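Local coordinates for protein NreA (PDB 6K2H) that probably senses nitrate through a GAF domain and takes part in nitrate-responsive signalling in Staphylococcus aureus, here altered in its nitrate-binding site, at residues Ile58-Gly63 with Asp93-Leu98. The protein carries 1 engineered substitution. Residues are numbered along the deposited sequence; the frame is centred on the assembly and turned at random.
Sequences IILRKG and DAPILL. Engineered in segment 93-98: A94 (natural residue Tyr). With EDO (1,2-ethanediol), chain B.
A molecule of 1,2-ethanediol, probably from the crystallisation liquor, sits where I58 and L60 close on P95 and I96; the backbone N-H of I96 points at its O1, though at 2.5 Å from N to O1 the bond is too short to be trusted in detail. No hydrogen bond joins the two segments directly; aliphatic side chains carry the contact. CG1 of I58 lies beside its own backbone N (chi1 -66°), which puts CG2 anti to that N and 3.9 Å from CG of P95, the two side chains lying at a slant to each other. The other branch of I58 extends until CD1 lies 3.6 Å from the N of I96 and touches that residue's CD1 at 4.1 Å. L60 and P95 run past one another in opposite senses, CD2 against the ring CD, while L60 CD1 comes 3.4 Å from O2 of the diol. The diol is also hydrogen-bonded to W44 NE1 and A67 N, and the engineered A94 (natural residue Tyr) brings its CB to 3.7 Å from C2. The arrangement illustrates a GAF-domain pocket: I58, L60 and P95 give apolar walls, while N-H groups come from segment 93-98, strand 42-48 and helix 65-73. Such chemistry would suit a small acceptor-rich guest, consistent with the nitrate-binding site altered in this protein.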
ATOM      1  N   ILE A  58      -8.182  -9.129   4.047  1.00 27.12           N
ATOM      2  CA  ILE A  58      -6.933  -9.520   3.402  1.00 25.12           C
ATOM      3  C   ILE A  58      -5.885  -9.888   4.448  1.00 27.05           C
ATOM      4  O   ILE A  58      -5.607  -9.091   5.411  1.00 26.07           O
ATOM      5  CB  ILE A  58      -6.428  -8.348   2.530  1.00 25.28           C
ATOM      6  CG1 ILE A  58      -7.440  -8.123   1.370  1.00 26.79           C
ATOM      7  CG2 ILE A  58      -5.001  -8.591   2.012  1.00 25.37           C
ATOM      8  CD1 ILE A  58      -7.228  -6.828   0.592  1.00 27.24           C
ATOM      9  N   ILE A  59      -5.279 -11.068   4.269  1.00 27.29           N
ATOM     10  CA  ILE A  59      -4.245 -11.529   5.185  1.00 29.06           C
ATOM     11  C   ILE A  59      -3.009 -11.803   4.398  1.00 33.70           C
ATOM     12  O   ILE A  59      -2.973 -12.722   3.576  1.00 34.07           O
ATOM     13  CB  ILE A  59      -4.696 -12.820   5.933  1.00 37.79           C
ATOM     14  CG1 ILE A  59      -5.958 -12.562   6.743  1.00 39.92           C
ATOM     15  CG2 ILE A  59      -3.611 -13.305   6.909  1.00 37.57           C
ATOM     16  CD1 ILE A  59      -6.693 -13.827   7.145  1.00 46.07           C
ATOM     17  N   LEU A  60      -1.943 -11.045   4.638  1.00 31.55           N
ATOM     18  CA  LEU A  60      -0.714 -11.244   3.851  1.00 33.01           C
ATOM     19  C   LEU A  60       0.459 -11.773   4.629  1.00 36.13           C
ATOM     20  O   LEU A  60       0.539 -11.580   5.795  1.00 30.17           O
ATOM     21  CB  LEU A  60      -0.275  -9.953   3.217  1.00 31.49           C
ATOM     22  CG  LEU A  60      -1.297  -9.269   2.304  1.00 35.51           C
ATOM     23  CD1 LEU A  60      -0.894  -7.812   2.158  1.00 34.89           C
ATOM     24  CD2 LEU A  60      -1.394 -10.062   1.011  1.00 34.83           C
ATOM     25  N   ARG A  61       1.428 -12.377   3.938  1.00 43.99           N
ATOM     26  CA  ARG A  61       2.654 -12.872   4.610  1.00 42.94           C
ATOM     27  C   ARG A  61       3.854 -12.183   4.027  1.00 45.79           C
ATOM     28  O   ARG A  61       3.825 -11.700   2.883  1.00 41.07           O
ATOM     29  CB  ARG A  61       2.802 -14.387   4.447  1.00 52.67           C
ATOM     30  CG  ARG A  61       2.414 -15.224   5.665  1.00 58.60           C
ATOM     31  CD  ARG A  61       0.996 -14.962   6.104  1.00 61.37           C
ATOM     32  NE  ARG A  61       0.468 -15.934   7.063  1.00 61.05           N
ATOM     33  CZ  ARG A  61       0.802 -16.024   8.354  1.00 62.57           C
ATOM     34  NH1 ARG A  61       0.205 -16.945   9.105  1.00 67.40           N
ATOM     35  NH2 ARG A  61       1.714 -15.221   8.916  1.00 55.23           N
ATOM     36  N   LYS A  62       4.934 -12.157   4.811  1.00 44.78           N
ATOM     37  CA  LYS A  62       6.239 -11.698   4.337  1.00 46.38           C
ATOM     38  C   LYS A  62       6.450 -12.313   2.957  1.00 43.02           C
ATOM     39  O   LYS A  62       6.182 -13.511   2.772  1.00 40.04           O
ATOM     40  CB  LYS A  62       7.385 -12.130   5.311  1.00 50.63           C
ATOM     41  CG  LYS A  62       8.705 -11.337   5.167  1.00 51.69           C
ATOM     42  CD  LYS A  62       8.845 -10.252   6.243  1.00 57.52           C
ATOM     43  CE  LYS A  62      10.177  -9.467   6.283  1.00 48.72           C
ATOM     44  NZ  LYS A  62      10.305  -8.605   7.514  1.00 40.55           N
ATOM     45  N   GLY A  63       6.888 -11.503   2.014  1.00 43.22           N
ATOM     46  CA  GLY A  63       7.057 -11.914   0.603  1.00 49.46           C
ATOM     47  C   GLY A  63       5.830 -11.981  -0.299  1.00 43.99           C
ATOM     48  O   GLY A  63       5.976 -12.119  -1.509  1.00 58.84           O
ATOM     49  N   ASP A  93      -2.581 -12.219  -6.191  1.00 30.34           N
ATOM     50  CA  ASP A  93      -1.398 -12.156  -5.296  1.00 32.36           C
ATOM     51  C   ASP A  93      -1.369 -10.877  -4.468  1.00 30.52           C
ATOM     52  O   ASP A  93      -0.841 -10.876  -3.362  1.00 32.88           O
ATOM     53  CB  ASP A  93      -0.055 -12.243  -6.092  1.00 44.07           C
ATOM     54  CG  ASP A  93       1.206 -11.765  -5.262  1.00 57.44           C
ATOM     55  OD1 ASP A  93       1.713 -12.536  -4.403  1.00 59.99           O
ATOM     56  OD2 ASP A  93       1.707 -10.612  -5.482  1.00 68.53           O
ATOM     57  N   ALA A  94      -1.968  -9.800  -4.981  1.00 22.66           N
ATOM     58  CA  ALA A  94      -1.945  -8.516  -4.291  1.00 24.23           C
ATOM     59  C   ALA A  94      -3.412  -8.058  -4.159  1.00 21.81           C
ATOM     60  O   ALA A  94      -3.820  -7.209  -4.925  1.00 22.24           O
ATOM     61  CB  ALA A  94      -1.160  -7.534  -5.157  1.00 23.59           C
ATOM     62  N   PRO A  95      -4.180  -8.724  -3.302  1.00 23.94           N
ATOM     63  CA  PRO A  95      -5.622  -8.630  -3.320  1.00 25.42           C
ATOM     64  C   PRO A  95      -6.191  -7.227  -3.146  1.00 22.24           C
ATOM     65  O   PRO A  95      -7.312  -6.990  -3.564  1.00 21.38           O
ATOM     66  CB  PRO A  95      -6.099  -9.532  -2.189  1.00 27.36           C
ATOM     67  CG  PRO A  95      -4.935 -10.085  -1.553  1.00 30.23           C
ATOM     68  CD  PRO A  95      -3.722  -9.755  -2.354  1.00 28.07           C
ATOM     69  N   ILE A  96      -5.459  -6.304  -2.544  1.00 21.42           N
ATOM     70  CA  ILE A  96      -6.016  -4.918  -2.485  1.00 21.01           C
ATOM     71  C   ILE A  96      -6.266  -4.358  -3.875  1.00 19.23           C
ATOM     72  O   ILE A  96      -7.161  -3.563  -4.122  1.00 18.87           O
ATOM     73  CB  ILE A  96      -5.089  -4.005  -1.642  1.00 22.65           C
ATOM     74  CG1 ILE A  96      -5.760  -2.701  -1.287  1.00 25.99           C
ATOM     75  CG2 ILE A  96      -3.791  -3.709  -2.376  1.00 25.40           C
ATOM     76  CD1 ILE A  96      -6.846  -2.854  -0.325  1.00 28.12           C
ATOM     77  N   LEU A  97      -5.481  -4.774  -4.883  1.00 19.32           N
ATOM     78  CA  LEU A  97      -5.815  -4.374  -6.247  1.00 18.52           C
ATOM     79  C   LEU A  97      -7.215  -4.801  -6.760  1.00 18.53           C
ATOM     80  O   LEU A  97      -7.807  -4.105  -7.506  1.00 19.22           O
ATOM     81  CB  LEU A  97      -4.793  -4.984  -7.229  1.00 18.75           C
ATOM     82  CG  LEU A  97      -3.350  -4.667  -7.020  1.00 21.64           C
ATOM     83  CD1 LEU A  97      -2.517  -5.465  -8.030  1.00 23.43           C
ATOM     84  CD2 LEU A  97      -3.083  -3.239  -7.173  1.00 21.71           C
ATOM     85  N   LEU A  98      -7.692  -5.949  -6.317  1.00 18.30           N
ATOM     86  CA  LEU A  98      -9.023  -6.427  -6.649  1.00 19.05           C
ATOM     87  C   LEU A  98     -10.108  -5.681  -5.862  1.00 19.04           C
ATOM     88  O   LEU A  98     -11.046  -5.235  -6.442  1.00 21.50           O
ATOM     89  CB  LEU A  98      -9.168  -7.906  -6.342  1.00 20.75           C
ATOM     90  CG  LEU A  98      -8.358  -8.855  -7.236  1.00 29.09           C
ATOM     91  CD1 LEU A  98      -8.572 -10.244  -6.651  1.00 31.06           C
ATOM     92  CD2 LEU A  98      -8.916  -8.788  -8.634  1.00 33.55           C
TER
HETATM   93  C1  EDO B 201      -2.355  -6.843  -0.822  1.00 21.81           C
HETATM   94  O1  EDO B 201      -3.513  -6.413  -1.034  1.00 33.37           O
HETATM   95  C2  EDO B 201      -1.387  -6.385  -1.687  1.00 25.41           C
HETATM   96  O2  EDO B 201      -0.288  -6.617  -0.928  1.00 37.36           O